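Local coordinates for protein tyrosinase (Burkholderia thailandensis, PDB 5ZRD) that catalyses the hydroxylation of monophenols to catechols at a pair of copper ions and produces catechol derivatives efficiently at acidic pH, at residues A[425-431]-A[530-536]; A[442-448]-A[502-508]; A[92-96]-A[384-390]; A[85-90]-A[273-277]. One frame throughout, in Å; residues are numbered along the deposited sequence.

Overall arrangement
Contacts 3 and 4 belong to the copper-bearing helical part, contacts 1 and 2 to the strand-rich C-terminal part. Segments of contacts 4 and 3 alternate along the chain (85-90, 92-96, 273-277, 384-390). Their centres lie about 14 Å apart, and both share helix 90-108 and one copper ion. Contact 1 encloses contact 2 in sequence, centres about 12 Å apart, and side chains of the two sheets touch. The centres of contacts 1 and 2 each lie about 23 Å from that of contact 4, and about 36 and 37 Å from that of contact 3. The metals thus sit among helices beside two packed sheets, one taking in strand 295-297; Leu-467, just after strand 456-466, reaches the oxygen pocket.

Contact 1. Residues A[425-431]-A[530-536]; sequences KKLTVTG and PKFEVSD
Leu-427 and Val-429 project onto the same sheet face as Phe-532 and Val-534 of the other strand: Leu-427 fits between Phe-532 and Val-534, and Val-429 between Pro-530 and Phe-532. CD1 of Leu-427 settles 4.1 Å from Val-534 CG2 and 4.2 Å from Phe-532 CB. Val-429 forks: its CG1, anti to the backbone N (chi1 -175°), reaches Pro-530 CB at 3.8 Å, while its CG2 meets Phe-532 CD1 at 4.0 Å. Val-429 thus lies alongside both the proline and the phenyl ring, all pointing the same way. The pairing is antiparallel, with segment axes at 157° and Thr-428/Glu-533 and Thr-430/Lys-531 as hydrogen-bonded pairs, and joins the central strand 426-430 of a three-stranded sheet to its outermost strand 531-534. This apolar face rests on Phe-503 and Val-505 of strand 502-509, so the two sheets pack face against face through these side chains. On the reverse face, Thr-430 OG1 lies across the base of Lys-531, 3.5 Å from its CB, and Arg-344 of a second subunit packs against Thr-428 and Thr-430. Beyond the last bridge, Ser-535 OG takes over the role of a carbonyl, accepting from Lys-426 N at 3.0 Å while donating to Asp-536 O; Ser-535 N gives back to Lys-426 O. One water donates to both Lys-426 O and Glu-533 O and also hydrogen-bonds to Thr-428 OG1. The aliphatic part of Lys-425 drapes across the second segment, its CE 3.2 Å from Ser-535 O; Lys-426 turns instead to the carbonyls of Asn-263, Asn-266 and Gly-268.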
# COMPACT_ATOMS: atom_id res chain seq x y z
N LYS A 425 -44.37 -16.87 -17.15
CA LYS A 425 -43.00 -17.26 -16.80
C LYS A 425 -42.07 -16.04 -16.79
O LYS A 425 -42.45 -14.93 -17.23
CB LYS A 425 -42.44 -18.26 -17.82
CG LYS A 425 -43.11 -19.61 -17.82
CD LYS A 425 -42.74 -20.53 -18.97
CE LYS A 425 -42.73 -21.99 -18.54
NZ LYS A 425 -42.63 -22.92 -19.68
N LYS A 426 -40.84 -16.25 -16.31
CA LYS A 426 -39.90 -15.17 -16.31
C LYS A 426 -38.59 -15.60 -16.96
O LYS A 426 -38.23 -16.75 -16.90
CB LYS A 426 -39.72 -14.61 -14.89
CG LYS A 426 -38.86 -15.40 -13.92
CD LYS A 426 -38.70 -14.69 -12.58
CE LYS A 426 -38.75 -15.67 -11.44
NZ LYS A 426 -39.04 -15.01 -10.14
N LEU A 427 -37.92 -14.61 -17.55
CA LEU A 427 -36.61 -14.78 -18.20
C LEU A 427 -35.51 -14.31 -17.23
O LEU A 427 -35.56 -13.18 -16.76
CB LEU A 427 -36.56 -13.92 -19.47
CG LEU A 427 -35.31 -14.11 -20.33
CD1 LEU A 427 -35.27 -15.49 -20.96
CD2 LEU A 427 -35.23 -13.05 -21.42
N THR A 428 -34.51 -15.15 -17.00
CA THR A 428 -33.36 -14.74 -16.26
C THR A 428 -32.21 -14.60 -17.26
O THR A 428 -31.90 -15.51 -18.01
CB THR A 428 -33.04 -15.75 -15.13
OG1 THR A 428 -34.12 -15.92 -14.21
CG2 THR A 428 -31.81 -15.33 -14.35
N VAL A 429 -31.58 -13.44 -17.25
CA VAL A 429 -30.45 -13.15 -18.10
C VAL A 429 -29.20 -13.08 -17.22
O VAL A 429 -29.16 -12.31 -16.27
CB VAL A 429 -30.61 -11.83 -18.90
CG1 VAL A 429 -29.45 -11.65 -19.88
CG2 VAL A 429 -31.93 -11.78 -19.65
N THR A 430 -28.22 -13.90 -17.57
CA THR A 430 -26.91 -13.89 -16.92
C THR A 430 -25.82 -13.84 -17.99
O THR A 430 -25.61 -14.78 -18.70
CB THR A 430 -26.73 -15.06 -15.95
OG1 THR A 430 -26.89 -16.33 -16.60
CG2 THR A 430 -27.70 -15.00 -14.78
N GLY A 431 -25.18 -12.70 -18.11
CA GLY A 431 -23.84 -12.61 -18.67
C GLY A 431 -22.89 -12.21 -17.57
O GLY A 431 -22.32 -11.13 -17.62
N PRO A 530 -24.79 -13.58 -23.51
CA PRO A 530 -25.56 -13.77 -22.29
C PRO A 530 -26.16 -15.18 -22.28
O PRO A 530 -26.41 -15.75 -23.33
CB PRO A 530 -26.67 -12.71 -22.32
CG PRO A 530 -26.23 -11.76 -23.41
CD PRO A 530 -25.52 -12.67 -24.39
N LYS A 531 -26.33 -15.74 -21.10
CA LYS A 531 -27.12 -16.94 -20.91
C LYS A 531 -28.56 -16.51 -20.62
O LYS A 531 -28.80 -15.55 -19.91
CB LYS A 531 -26.61 -17.80 -19.75
CG LYS A 531 -25.24 -18.44 -19.96
CD LYS A 531 -24.04 -17.51 -19.72
CE LYS A 531 -22.70 -18.21 -19.83
NZ LYS A 531 -22.54 -18.89 -21.13
N PHE A 532 -29.48 -17.28 -21.14
CA PHE A 532 -30.88 -17.06 -20.93
C PHE A 532 -31.51 -18.30 -20.31
O PHE A 532 -31.29 -19.39 -20.78
CB PHE A 532 -31.55 -16.82 -22.27
CG PHE A 532 -31.01 -15.61 -22.99
CD1 PHE A 532 -31.47 -14.34 -22.66
CD2 PHE A 532 -30.02 -15.74 -23.95
CE1 PHE A 532 -30.97 -13.22 -23.33
CE2 PHE A 532 -29.53 -14.62 -24.61
CZ PHE A 532 -30.01 -13.36 -24.31
N GLU A 533 -32.36 -18.11 -19.31
CA GLU A 533 -33.01 -19.22 -18.64
C GLU A 533 -34.46 -18.82 -18.39
O GLU A 533 -34.76 -17.66 -18.13
CB GLU A 533 -32.14 -19.53 -17.42
CG GLU A 533 -32.82 -20.16 -16.23
CD GLU A 533 -31.84 -20.31 -15.06
OE1 GLU A 533 -32.25 -20.87 -14.00
OE2 GLU A 533 -30.67 -19.85 -15.22
N VAL A 534 -35.34 -19.79 -18.48
CA VAL A 534 -36.77 -19.59 -18.41
C VAL A 534 -37.28 -20.41 -17.23
O VAL A 534 -36.99 -21.60 -17.16
CB VAL A 534 -37.45 -20.04 -19.71
CG1 VAL A 534 -38.97 -19.97 -19.64
CG2 VAL A 534 -36.91 -19.22 -20.87
N SER A 535 -38.03 -19.76 -16.34
CA SER A 535 -38.59 -20.39 -15.16
C SER A 535 -39.74 -21.35 -15.49
O SER A 535 -40.20 -21.49 -16.64
CB SER A 535 -39.09 -19.32 -14.20
OG SER A 535 -40.27 -18.68 -14.71
N ASP A 536 -40.24 -21.96 -14.41
CA ASP A 536 -41.57 -22.55 -14.36
C ASP A 536 -42.65 -21.46 -14.45
O ASP A 536 -42.44 -20.30 -14.04
CB ASP A 536 -41.78 -23.27 -13.02
CG ASP A 536 -41.08 -24.62 -12.95
OD1 ASP A 536 -40.35 -24.98 -13.92
OD2 ASP A 536 -41.27 -25.34 -11.93
O HOH W 1 -36.00 -17.39 -15.24

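Contact 2. Residues A[442-448]-A[502-508]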
# COMPACT_ATOMS: atom_id res chain seq x y z
N ILE A 442 -28.39 0.55 -19.70
CA ILE A 442 -29.70 -0.03 -19.79
C ILE A 442 -29.59 -1.37 -20.51
O ILE A 442 -28.82 -1.49 -21.45
CB ILE A 442 -30.68 0.89 -20.52
CG1 ILE A 442 -30.69 2.32 -19.95
CG2 ILE A 442 -32.07 0.26 -20.51
CD1 ILE A 442 -31.38 3.33 -20.83
N MET A 443 -30.33 -2.36 -19.99
CA MET A 443 -30.53 -3.64 -20.64
C MET A 443 -31.98 -3.67 -21.13
O MET A 443 -32.87 -3.36 -20.36
CB MET A 443 -30.29 -4.81 -19.67
CG MET A 443 -28.89 -4.87 -19.18
SD MET A 443 -28.62 -6.16 -17.93
CE MET A 443 -29.17 -7.60 -18.85
N LYS A 444 -32.18 -3.97 -22.42
CA LYS A 444 -33.50 -4.09 -23.04
C LYS A 444 -33.62 -5.51 -23.57
O LYS A 444 -32.70 -5.98 -24.23
CB LYS A 444 -33.66 -3.06 -24.15
CG LYS A 444 -33.98 -1.65 -23.69
CD LYS A 444 -34.25 -0.71 -24.83
CE LYS A 444 -35.72 -0.44 -25.03
NZ LYS A 444 -35.96 0.53 -26.12
N ALA A 445 -34.66 -6.25 -23.21
CA ALA A 445 -34.73 -7.66 -23.57
C ALA A 445 -35.79 -7.86 -24.66
O ALA A 445 -36.84 -7.23 -24.62
CB ALA A 445 -35.00 -8.52 -22.36
N TYR A 446 -35.48 -8.73 -25.62
CA TYR A 446 -36.36 -9.06 -26.73
C TYR A 446 -36.45 -10.58 -26.92
O TYR A 446 -35.50 -11.34 -26.69
CB TYR A 446 -35.87 -8.42 -28.03
CG TYR A 446 -35.83 -6.92 -27.98
CD1 TYR A 446 -36.93 -6.16 -28.31
CD2 TYR A 446 -34.70 -6.26 -27.53
CE1 TYR A 446 -36.90 -4.77 -28.25
CE2 TYR A 446 -34.65 -4.88 -27.45
CZ TYR A 446 -35.76 -4.12 -27.81
OH TYR A 446 -35.71 -2.76 -27.72
N ALA A 447 -37.60 -11.01 -27.40
CA ALA A 447 -37.78 -12.39 -27.88
C ALA A 447 -38.28 -12.35 -29.34
O ALA A 447 -39.22 -11.60 -29.70
CB ALA A 447 -38.73 -13.14 -26.96
N SER A 448 -37.61 -13.09 -30.21
CA SER A 448 -38.12 -13.19 -31.57
C SER A 448 -38.46 -14.66 -31.90
O SER A 448 -37.73 -15.60 -31.51
CB SER A 448 -37.18 -12.59 -32.56
OG SER A 448 -35.98 -13.33 -32.58
N LYS A 502 -36.08 -16.89 -29.62
CA LYS A 502 -34.66 -16.57 -29.58
C LYS A 502 -34.54 -15.22 -28.86
O LYS A 502 -35.18 -14.25 -29.25
CB LYS A 502 -34.05 -16.57 -30.98
CG LYS A 502 -33.98 -17.95 -31.65
CD LYS A 502 -34.37 -17.94 -33.14
CE LYS A 502 -35.87 -17.96 -33.40
NZ LYS A 502 -36.32 -16.84 -34.26
N PHE A 503 -33.83 -15.24 -27.74
CA PHE A 503 -33.74 -14.09 -26.87
C PHE A 503 -32.48 -13.29 -27.19
O PHE A 503 -31.47 -13.85 -27.56
CB PHE A 503 -33.75 -14.50 -25.39
CG PHE A 503 -34.98 -15.25 -24.97
CD1 PHE A 503 -36.20 -14.61 -24.89
CD2 PHE A 503 -34.90 -16.60 -24.64
CE1 PHE A 503 -37.33 -15.30 -24.51
CE2 PHE A 503 -36.03 -17.29 -24.25
CZ PHE A 503 -37.24 -16.64 -24.18
N ARG A 504 -32.55 -11.98 -26.98
CA ARG A 504 -31.37 -11.14 -27.02
C ARG A 504 -31.55 -9.97 -26.03
O ARG A 504 -32.68 -9.61 -25.70
CB ARG A 504 -31.14 -10.63 -28.45
CG ARG A 504 -32.22 -9.66 -28.90
CD ARG A 504 -32.18 -9.38 -30.38
NE ARG A 504 -31.70 -8.04 -30.60
CZ ARG A 504 -32.48 -6.97 -30.73
NH1 ARG A 504 -31.95 -5.76 -30.64
NH2 ARG A 504 -33.78 -7.12 -30.93
N VAL A 505 -30.44 -9.36 -25.62
CA VAL A 505 -30.49 -8.14 -24.84
C VAL A 505 -29.74 -7.06 -25.63
O VAL A 505 -28.68 -7.31 -26.11
CB VAL A 505 -29.86 -8.31 -23.45
CG1 VAL A 505 -30.65 -9.26 -22.58
CG2 VAL A 505 -28.42 -8.76 -23.53
N GLU A 506 -30.31 -5.89 -25.72
CA GLU A 506 -29.68 -4.68 -26.25
C GLU A 506 -29.14 -3.91 -25.04
O GLU A 506 -29.91 -3.58 -24.13
CB GLU A 506 -30.72 -3.89 -27.04
CG GLU A 506 -30.34 -2.46 -27.44
CD GLU A 506 -31.47 -1.53 -27.87
OE1 GLU A 506 -32.66 -1.92 -27.73
OE2 GLU A 506 -31.17 -0.39 -28.33
N PHE A 507 -27.83 -3.67 -25.00
CA PHE A 507 -27.24 -2.75 -24.03
C PHE A 507 -27.21 -1.33 -24.59
O PHE A 507 -26.85 -1.10 -25.74
CB PHE A 507 -25.83 -3.17 -23.67
CG PHE A 507 -25.78 -4.42 -22.85
CD1 PHE A 507 -25.70 -5.66 -23.46
CD2 PHE A 507 -25.84 -4.37 -21.47
CE1 PHE A 507 -25.66 -6.81 -22.70
CE2 PHE A 507 -25.79 -5.52 -20.70
CZ PHE A 507 -25.70 -6.74 -21.32
N ILE A 508 -27.63 -0.37 -23.77
CA ILE A 508 -27.42 1.01 -24.10
C ILE A 508 -26.50 1.59 -23.03
O ILE A 508 -26.87 1.61 -21.85
CB ILE A 508 -28.76 1.76 -24.18
CG1 ILE A 508 -29.74 1.10 -25.16
CG2 ILE A 508 -28.54 3.23 -24.51
CD1 ILE A 508 -31.15 1.65 -25.09
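The Tyr-446 ring carries the guanidinium of Arg-504 flat on one face, with centres 4.6 Å apart and planes only 11° from parallel. NH2 does most of the touching, 3.6 Å from both CG and CD2 of Tyr-446, so the stack is displaced toward the CG-CD2 side of the ring. A bend at chi3 (-108°) folds the arginine back under the ring, and a salt bridge from NH2 to Glu-458 further fixes the group. At the ring edge lies Glu-506 OE1, 3.2 Å from Tyr-446 OH; the hydroxyl also has Gly-291 O within reach, so its single proton cannot be assigned to either. Lys-444 runs beside Glu-506, with CD of Lys-444 3.5 Å from OE1 of Glu-506. Its ammonium goes on to Tyr-289 and Gly-291. The other sheet face is mainly apolar. There the Phe-503 ring has Tyr-446 O at its edge, while Ala-447 CB approaches obliquely, 3.6 Å from CE1 of Phe-503. Met-443 and Phe-507 lie side by side; the methionine CG comes within 3.5 Å of Phe-507 CE2, and SD stands 5.1 Å from the ring centroid in an oblique Met-aromatic contact. Paired backbone bonds at Ile-442/Ile-508, Lys-444/Glu-506, Tyr-446/Arg-504 and Ser-448/Lys-502 set the register. These are the two inner strands of a four-stranded mixed sheet, flanked by 295-297 and 456-466, whose apolar face packs on the three-stranded sheet 485-489/426-430/531-534, Phe-503 on Leu-427 and Val-505 on Val-429.

Contact 3. Residues A[92-96]-A[384-390]; sequences TWHRM and YTSEDCI. With CU (copper (II) ion), chain J.
Met-96 meets Tyr-384 at about a right angle, its terminal methyl set squarely over one ring face. CE stands 3.3 Å from the ring centroid of Tyr-384 and 10° off the normal, a CH-pi contact, with SD farther out and oblique in a Met-aromatic arrangement. Successive bends at chi2 (-50°) and chi3 curl the methionine so that its methyl faces the ring while SD leans on Cys-389, 3.6 Å from CB. Arg-95, from the same helix, also passes Cys-389: its NH1 donates to Cys-389 O at 2.9 Å, with the acceptor in the guanidinium plane and the N-H pointing almost straight at it (171°). Thr-92, one turn earlier, sets its OG1 2.8 Å from Ser-386 OG in a hydrogen bond whose direction is not settled. Ser-386 follows Thr-385, whose hydroxyl accepts from Glu-387 N in an ST turn. His-94 takes no part in this interface; its NE2 binds a copper ion at 2.2 Å, completing a set with His-57 and His-85, and the indole of Trp-93 covers one imidazole face. Helix 90-108 thus carries a metal ligand and packs against 384-390 through Thr-92, Arg-95 and Met-96. The buried guanidinium is also held by a salt bridge to Asp-324 and a bond to Gln-331, so its positive charge is probably well compensated and its plane firmly fixed.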
# COMPACT_ATOMS: atom_id res chain seq x y z
N THR A 92 -34.54 5.46 3.04
CA THR A 92 -34.47 6.24 4.25
C THR A 92 -33.36 7.30 4.15
O THR A 92 -33.46 8.36 4.71
CB THR A 92 -34.20 5.33 5.45
OG1 THR A 92 -33.13 4.42 5.20
CG2 THR A 92 -35.43 4.54 5.81
N TRP A 93 -32.27 6.95 3.49
CA TRP A 93 -31.19 7.91 3.34
C TRP A 93 -31.70 9.07 2.51
O TRP A 93 -31.45 10.22 2.90
CB TRP A 93 -29.92 7.32 2.73
CG TRP A 93 -28.80 8.30 2.74
CD1 TRP A 93 -27.90 8.50 3.75
CD2 TRP A 93 -28.50 9.28 1.72
NE1 TRP A 93 -27.04 9.51 3.41
CE2 TRP A 93 -27.40 10.03 2.19
CE3 TRP A 93 -29.06 9.60 0.48
CZ2 TRP A 93 -26.84 11.07 1.46
CZ3 TRP A 93 -28.51 10.64 -0.24
CH2 TRP A 93 -27.41 11.35 0.24
N HIS A 94 -32.35 8.76 1.39
CA HIS A 94 -32.82 9.83 0.51
C HIS A 94 -33.95 10.59 1.20
O HIS A 94 -34.09 11.76 0.94
CB HIS A 94 -33.23 9.34 -0.87
CG HIS A 94 -32.06 8.92 -1.66
ND1 HIS A 94 -31.47 7.74 -1.43
CD2 HIS A 94 -31.33 9.56 -2.61
CE1 HIS A 94 -30.40 7.64 -2.21
NE2 HIS A 94 -30.32 8.73 -2.97
N ARG A 95 -34.72 9.94 2.07
CA ARG A 95 -35.76 10.64 2.82
C ARG A 95 -35.11 11.77 3.62
O ARG A 95 -35.62 12.89 3.61
CB ARG A 95 -36.52 9.69 3.75
CG ARG A 95 -37.53 10.35 4.70
CD ARG A 95 -38.51 9.32 5.25
NE ARG A 95 -39.53 8.99 4.27
CZ ARG A 95 -40.46 8.06 4.41
NH1 ARG A 95 -40.56 7.38 5.54
NH2 ARG A 95 -41.33 7.86 3.42
N MET A 96 -34.02 11.46 4.31
CA MET A 96 -33.39 12.43 5.13
C MET A 96 -32.70 13.48 4.25
O MET A 96 -32.68 14.70 4.60
CB MET A 96 -32.38 11.78 6.07
CG MET A 96 -33.06 10.99 7.17
SD MET A 96 -34.35 11.93 8.02
CE MET A 96 -33.38 13.38 8.47
N TYR A 384 -28.69 11.05 12.61
CA TYR A 384 -29.94 10.40 12.19
C TYR A 384 -29.68 8.94 11.78
O TYR A 384 -28.62 8.62 11.24
CB TYR A 384 -30.57 11.14 11.01
CG TYR A 384 -31.44 12.31 11.34
CD1 TYR A 384 -32.79 12.16 11.59
CD2 TYR A 384 -30.93 13.59 11.34
CE1 TYR A 384 -33.61 13.24 11.86
CE2 TYR A 384 -31.73 14.68 11.61
CZ TYR A 384 -33.07 14.51 11.88
OH TYR A 384 -33.83 15.62 12.14
N THR A 385 -30.67 8.09 12.09
CA THR A 385 -30.79 6.73 11.60
C THR A 385 -32.15 6.56 10.92
O THR A 385 -33.01 7.41 11.03
CB THR A 385 -30.76 5.67 12.72
OG1 THR A 385 -31.98 5.82 13.45
CG2 THR A 385 -29.53 5.78 13.61
N SER A 386 -32.33 5.40 10.29
CA SER A 386 -33.58 5.04 9.68
C SER A 386 -34.69 5.03 10.73
O SER A 386 -35.84 5.29 10.39
CB SER A 386 -33.48 3.71 8.99
OG SER A 386 -32.64 3.77 7.85
N GLU A 387 -34.36 4.75 12.00
CA GLU A 387 -35.38 4.57 13.06
C GLU A 387 -36.04 5.93 13.35
O GLU A 387 -37.18 5.98 13.70
CB GLU A 387 -34.76 3.87 14.29
CG GLU A 387 -35.76 3.10 15.15
CD GLU A 387 -36.04 1.64 14.83
OE1 GLU A 387 -35.08 0.83 14.83
OE2 GLU A 387 -37.24 1.28 14.63
N ASP A 388 -35.31 7.01 13.07
CA ASP A 388 -35.78 8.37 13.23
C ASP A 388 -36.67 8.91 12.10
O ASP A 388 -37.18 10.02 12.26
CB ASP A 388 -34.58 9.31 13.36
CG ASP A 388 -33.68 8.95 14.54
OD1 ASP A 388 -34.23 8.79 15.64
OD2 ASP A 388 -32.44 8.80 14.36
N CYS A 389 -36.89 8.17 10.98
CA CYS A 389 -37.67 8.74 9.81
C CYS A 389 -38.58 7.69 9.16
O CYS A 389 -38.87 7.73 7.92
CB CYS A 389 -36.76 9.35 8.76
SG CYS A 389 -35.49 8.21 8.15
N ILE A 390 -39.12 6.82 9.99
CA ILE A 390 -40.11 5.86 9.49
C ILE A 390 -41.45 6.58 9.23
O ILE A 390 -42.06 6.46 8.15
CB ILE A 390 -40.23 4.67 10.45
CG1 ILE A 390 -38.85 4.02 10.63
CG2 ILE A 390 -41.28 3.68 9.96
CD1 ILE A 390 -38.81 2.85 11.57
CU CU J . -28.82 8.86 -4.53

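Contact 4. Residues A[85-90]-A[273-277]; sequences HGNVLF and VESPH. With CU (copper (II) ion), chain J; CU (copper (II) ion), chain K; O (oxygen atom), chain L.
A buried carboxylate makes the polar link: Glu-274 OE1 receives Gly-86 N at 2.8 Å, nearly straight at 168°, through its syn lone pair. With CG anti to the backbone N (chi1 -160°) and the chain extended beyond it, Glu-274 spans the gap to the 85-90 loop, while its OE2 accepts from Thr-256 N. Its carbonyl oxygen in turn takes a bond from His-277 ND1, lying near the imidazole plane and so fixing the rotation of that ring. Asn-87 OD1 accepts from Leu-89 N, a capping bond where the loop enters helix 90-108. Aromatic contacts centre on Phe-90. Its edge is directed at the face of His-277 in a T-shaped pair, centroids 4.7 Å apart and planes at 69°, while one phenyl face receives Glu-274 CG at 3.7 Å from the ring centroid as a CH-pi contact. Val-273 CG1 comes in at the phenyl edge, 4.1 Å from CE2 of Phe-90. Metal bonds form the third group: His-85 NE2 holds one copper at 2.1 Å, His-277 NE2 the other at 2.1 Å, and a bound oxygen lies within bonding distance of both ions, a dinuclear type 3 copper centre. His-57 and His-94 complete the first site, His-281 and His-320 the second; a covalent link from Cys-83 SG to His-85 CE1 further ties down His-85. Segment 273-277 lies at the N-terminal part of helix 274-285, with helix 315-334 packing on Phe-90, Val-273 and His-277, and helix 237-244 on Val-273 and Pro-276.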
# COMPACT_ATOMS: atom_id res chain seq x y z
N HIS A 85 -27.08 3.47 -2.22
CA HIS A 85 -27.66 2.88 -3.45
C HIS A 85 -27.41 1.38 -3.49
O HIS A 85 -26.44 0.89 -2.99
CB HIS A 85 -27.03 3.52 -4.69
CG HIS A 85 -27.11 5.00 -4.64
ND1 HIS A 85 -26.11 5.76 -4.12
CD2 HIS A 85 -28.12 5.84 -4.95
CE1 HIS A 85 -26.48 7.03 -4.17
NE2 HIS A 85 -27.71 7.11 -4.67
N GLY A 86 -28.33 0.65 -4.07
CA GLY A 86 -28.27 -0.79 -4.09
C GLY A 86 -28.26 -1.39 -2.69
O GLY A 86 -27.76 -2.52 -2.52
N ASN A 87 -28.81 -0.70 -1.69
CA ASN A 87 -28.83 -1.30 -0.37
C ASN A 87 -30.07 -0.81 0.40
O ASN A 87 -30.77 0.06 -0.05
CB ASN A 87 -27.51 -1.05 0.35
CG ASN A 87 -27.34 0.39 0.81
OD1 ASN A 87 -28.32 1.02 1.21
ND2 ASN A 87 -26.10 0.85 0.83
N VAL A 88 -30.33 -1.40 1.57
CA VAL A 88 -31.64 -1.17 2.24
C VAL A 88 -31.75 0.26 2.81
O VAL A 88 -32.83 0.68 3.20
CB VAL A 88 -31.89 -2.21 3.34
CG1 VAL A 88 -32.10 -3.59 2.74
CG2 VAL A 88 -30.75 -2.25 4.36
N LEU A 89 -30.67 1.00 2.85
CA LEU A 89 -30.73 2.40 3.28
C LEU A 89 -31.13 3.32 2.12
O LEU A 89 -31.23 4.51 2.32
CB LEU A 89 -29.36 2.79 3.84
CG LEU A 89 -28.86 1.92 4.99
CD1 LEU A 89 -27.59 2.49 5.59
CD2 LEU A 89 -29.92 1.78 6.06
N PHE A 90 -31.39 2.80 0.92
CA PHE A 90 -31.69 3.72 -0.19
C PHE A 90 -32.88 4.65 0.16
O PHE A 90 -32.80 5.86 0.01
CB PHE A 90 -31.85 2.96 -1.52
CG PHE A 90 -32.53 3.78 -2.58
CD1 PHE A 90 -31.81 4.62 -3.40
CD2 PHE A 90 -33.91 3.79 -2.70
CE1 PHE A 90 -32.44 5.41 -4.35
CE2 PHE A 90 -34.54 4.55 -3.66
CZ PHE A 90 -33.80 5.37 -4.49
N VAL A 273 -38.57 0.24 -5.35
CA VAL A 273 -38.80 1.62 -5.73
C VAL A 273 -37.55 2.19 -6.41
O VAL A 273 -37.65 3.10 -7.21
CB VAL A 273 -39.21 2.51 -4.54
CG1 VAL A 273 -38.13 2.63 -3.48
CG2 VAL A 273 -39.62 3.88 -5.04
N GLU A 274 -36.37 1.64 -6.08
CA GLU A 274 -35.11 2.09 -6.64
C GLU A 274 -35.07 1.96 -8.18
O GLU A 274 -34.31 2.68 -8.81
CB GLU A 274 -33.92 1.32 -6.04
CG GLU A 274 -32.61 2.05 -6.21
CD GLU A 274 -31.39 1.37 -5.60
OE1 GLU A 274 -30.27 2.00 -5.61
OE2 GLU A 274 -31.54 0.19 -5.18
N SER A 275 -35.84 1.04 -8.72
CA SER A 275 -35.78 0.68 -10.15
C SER A 275 -36.36 1.80 -11.02
O SER A 275 -35.66 2.37 -11.83
CB SER A 275 -36.44 -0.67 -10.37
OG SER A 275 -36.22 -1.15 -11.69
N PRO A 276 -37.64 2.12 -10.86
CA PRO A 276 -38.22 3.21 -11.61
C PRO A 276 -37.51 4.54 -11.35
O PRO A 276 -37.40 5.39 -12.27
CB PRO A 276 -39.68 3.30 -11.15
CG PRO A 276 -39.71 2.46 -9.90
CD PRO A 276 -38.70 1.38 -10.20
N HIS A 277 -37.01 4.69 -10.13
CA HIS A 277 -36.13 5.81 -9.74
C HIS A 277 -34.93 5.89 -10.68
O HIS A 277 -34.68 6.94 -11.26
CB HIS A 277 -35.71 5.70 -8.27
CG HIS A 277 -34.35 6.25 -7.99
ND1 HIS A 277 -33.21 5.50 -8.17
CD2 HIS A 277 -33.94 7.43 -7.49
CE1 HIS A 277 -32.14 6.21 -7.81
NE2 HIS A 277 -32.56 7.39 -7.38
CU CU J . -28.82 8.86 -4.53
CU CU K . -31.90 9.41 -7.22
O O L . -30.04 8.45 -6.64